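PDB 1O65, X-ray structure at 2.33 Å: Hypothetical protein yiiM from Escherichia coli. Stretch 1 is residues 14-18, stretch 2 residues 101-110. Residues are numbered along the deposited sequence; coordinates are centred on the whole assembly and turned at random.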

# COMPACT_ATOMS: atom_id res chain seq x y z
N ARG A 14 5.75 -17.34 2.03
CA ARG A 14 5.17 -17.06 3.34
C ARG A 14 5.89 -15.91 4.01
O ARG A 14 7.11 -15.81 3.98
CB ARG A 14 5.22 -18.35 4.19
CG ARG A 14 3.90 -19.06 4.17
CD ARG A 14 3.91 -20.50 3.78
NE ARG A 14 4.45 -21.36 4.79
CZ ARG A 14 4.24 -22.66 4.96
NH1 ARG A 14 3.45 -23.37 4.18
NH2 ARG A 14 4.86 -23.26 5.97
N TYR A 15 5.14 -14.93 4.52
CA TYR A 15 5.76 -13.74 5.12
C TYR A 15 5.19 -13.43 6.49
O TYR A 15 4.01 -13.10 6.65
CB TYR A 15 5.62 -12.55 4.19
CG TYR A 15 6.13 -12.75 2.78
CD1 TYR A 15 7.44 -12.50 2.42
CD2 TYR A 15 5.28 -13.25 1.79
CE1 TYR A 15 7.91 -12.68 1.12
CE2 TYR A 15 5.73 -13.45 0.50
CZ TYR A 15 7.04 -13.16 0.17
OH TYR A 15 7.44 -13.35 -1.13
N PRO A 16 6.02 -13.64 7.52
CA PRO A 16 5.63 -13.33 8.89
C PRO A 16 5.18 -11.89 8.96
O PRO A 16 5.79 -11.02 8.31
CB PRO A 16 6.87 -13.61 9.69
CG PRO A 16 7.62 -14.64 8.93
CD PRO A 16 7.17 -14.59 7.49
N VAL A 17 4.13 -11.59 9.72
CA VAL A 17 3.67 -10.21 9.71
C VAL A 17 3.30 -9.64 11.05
O VAL A 17 2.65 -10.30 11.86
CB VAL A 17 2.51 -10.09 8.70
CG1 VAL A 17 1.25 -10.77 9.20
CG2 VAL A 17 2.24 -8.64 8.34
N ASP A 18 3.73 -8.42 11.33
CA ASP A 18 3.36 -7.68 12.54
C ASP A 18 2.13 -6.84 12.18
O ASP A 18 2.10 -6.25 11.09
CB ASP A 18 4.51 -6.78 12.97
CG ASP A 18 5.67 -7.59 13.53
OD1 ASP A 18 5.41 -8.68 14.10
OD2 ASP A 18 6.82 -7.15 13.42
N SER A 101 3.18 -5.11 8.86
CA SER A 101 4.61 -4.83 8.78
C SER A 101 5.38 -6.12 8.55
O SER A 101 5.16 -7.10 9.27
CB SER A 101 5.10 -4.11 10.02
OG SER A 101 6.51 -3.94 10.00
N THR A 102 6.25 -6.16 7.54
CA THR A 102 7.02 -7.30 7.17
C THR A 102 8.44 -7.01 6.63
O THR A 102 8.86 -5.89 6.36
CB THR A 102 6.37 -8.00 5.93
OG1 THR A 102 6.36 -7.02 4.87
CG2 THR A 102 5.01 -8.58 6.16
N ASP A 103 9.13 -8.11 6.33
CA ASP A 103 10.40 -8.14 5.63
C ASP A 103 10.14 -9.01 4.38
O ASP A 103 9.19 -9.80 4.44
CB ASP A 103 11.52 -8.82 6.38
CG ASP A 103 12.10 -8.04 7.54
OD1 ASP A 103 12.72 -6.99 7.34
OD2 ASP A 103 11.93 -8.56 8.66
N GLY A 104 10.90 -8.84 3.31
CA GLY A 104 10.77 -9.68 2.14
C GLY A 104 9.75 -9.25 1.12
O GLY A 104 9.67 -9.90 0.07
N LEU A 105 8.91 -8.24 1.37
CA LEU A 105 7.90 -7.80 0.42
C LEU A 105 8.07 -6.32 0.11
O LEU A 105 7.98 -5.46 1.00
CB LEU A 105 6.49 -8.07 0.93
CG LEU A 105 6.03 -9.53 0.95
CD1 LEU A 105 4.68 -9.66 1.63
CD2 LEU A 105 5.94 -10.09 -0.46
N THR A 106 8.34 -5.98 -1.15
CA THR A 106 8.54 -4.60 -1.54
C THR A 106 7.72 -4.25 -2.78
O THR A 106 7.07 -5.10 -3.39
CB THR A 106 10.01 -4.27 -1.85
OG1 THR A 106 10.38 -4.97 -3.05
CG2 THR A 106 10.98 -4.64 -0.73
N GLU A 107 7.75 -2.97 -3.19
CA GLU A 107 7.03 -2.55 -4.38
C GLU A 107 7.50 -3.31 -5.62
O GLU A 107 6.71 -3.49 -6.57
CB GLU A 107 7.23 -1.03 -4.64
CG GLU A 107 6.57 -0.20 -3.53
CD GLU A 107 7.42 -0.08 -2.29
OE1 GLU A 107 8.63 -0.47 -2.27
OE2 GLU A 107 6.87 0.38 -1.27
N SER A 108 8.78 -3.71 -5.67
CA SER A 108 9.28 -4.44 -6.82
C SER A 108 8.96 -5.91 -6.82
O SER A 108 9.19 -6.51 -7.89
CB SER A 108 10.78 -4.19 -7.06
OG SER A 108 11.53 -4.29 -5.87
N ASN A 109 8.52 -6.56 -5.76
CA ASN A 109 8.18 -7.98 -5.90
C ASN A 109 6.72 -8.22 -5.49
O ASN A 109 6.31 -9.37 -5.27
CB ASN A 109 9.15 -8.90 -5.18
CG ASN A 109 9.08 -8.83 -3.69
OD1 ASN A 109 8.65 -7.79 -3.18
ND2 ASN A 109 9.45 -9.89 -2.96
N VAL A 110 5.97 -7.15 -5.24
CA VAL A 110 4.54 -7.30 -4.95
C VAL A 110 3.78 -6.82 -6.20
O VAL A 110 4.06 -5.73 -6.70
CB VAL A 110 4.12 -6.56 -3.69
CG1 VAL A 110 2.61 -6.45 -3.52
CG2 VAL A 110 4.67 -7.33 -2.47
O HOH W 1 8.35 -10.70 7.53
O HOH W 2 7.26 -9.46 10.17
O HOH W 3 7.11 -4.78 12.81

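A short strand pairing often fixes the register of two distant segments, while the rotamers of the residues beyond it determine how the contact is completed. The meeting of residues 14-18 with residues 101-110 in yiiM is a compact example. Its anchor is the antiparallel pair Asp 18 and Ser 101, which exchange two backbone hydrogen bonds: Asp 18 N donates to Ser 101 O at 2.8 Å, and Ser 101 N donates to Asp 18 O at 2.7 Å. Antiparallel pairing puts both side chains on the same face of the sheet, with Asp 18 CB 4.0 Å from Ser 101 CB. Asp 18 is in the m rotamer and Ser 101 in t, and in these conformations their polar ends share water 3, which donates to Asp 18 OD2 at 2.5 Å and to Ser 101 OG at 3.0 Å.

One residue along, methyl groups pack against one another and against backbone carbonyl oxygens. Val 17, with chi1 at 72° (p), brings CG2 to 3.5 Å from Thr 102 CG2 and to 3.4 Å from Ser 101 O. Thr 102 is also p; its CG2 lies 3.3 Å from Pro 16 O, while its hydroxyl finds a partner elsewhere in the structure. Water 1 bridges the backbones here, donating to Pro 16 O at 2.7 Å and accepting from Asp 103 N at 3.0 Å.

Tyr 15 has the largest area covered by the other stretch. Its CA-to-CB bond points toward that stretch, and with chi1 at -54° (m) and chi2 at -89° the ring extends along the loop from Asp 103 to Leu 105. Leu 105 (m, t) places CD2 over one face of the ring, 3.5 Å from the Tyr 15 centroid and 20° off the normal, a CH-pi contact; the closest atoms, Tyr 15 CZ and Leu 105 CD2, are 3.3 Å apart. Gly 104 leaves room beside the ring: an ideal CB there would lie a tight 3.3 Å from Tyr 15 CD1. The backbone alone also calls for glycine, since at phi 88° and psi -8° that CB would jam against the carbonyl oxygen of Asp 103.

Within this loop, Asn 109, whose CA-to-CB bond also points toward the first stretch, acts as an internal brace. Its p rotamer directs both ends of the amide to the backbone: Asn 109 ND2 donates to Gly 104 O at 3.0 Å, and Thr 106 N donates to Asn 109 OD1 at 2.7 Å. These bonds tie together the loop that carries Leu 105 to the tyrosine ring.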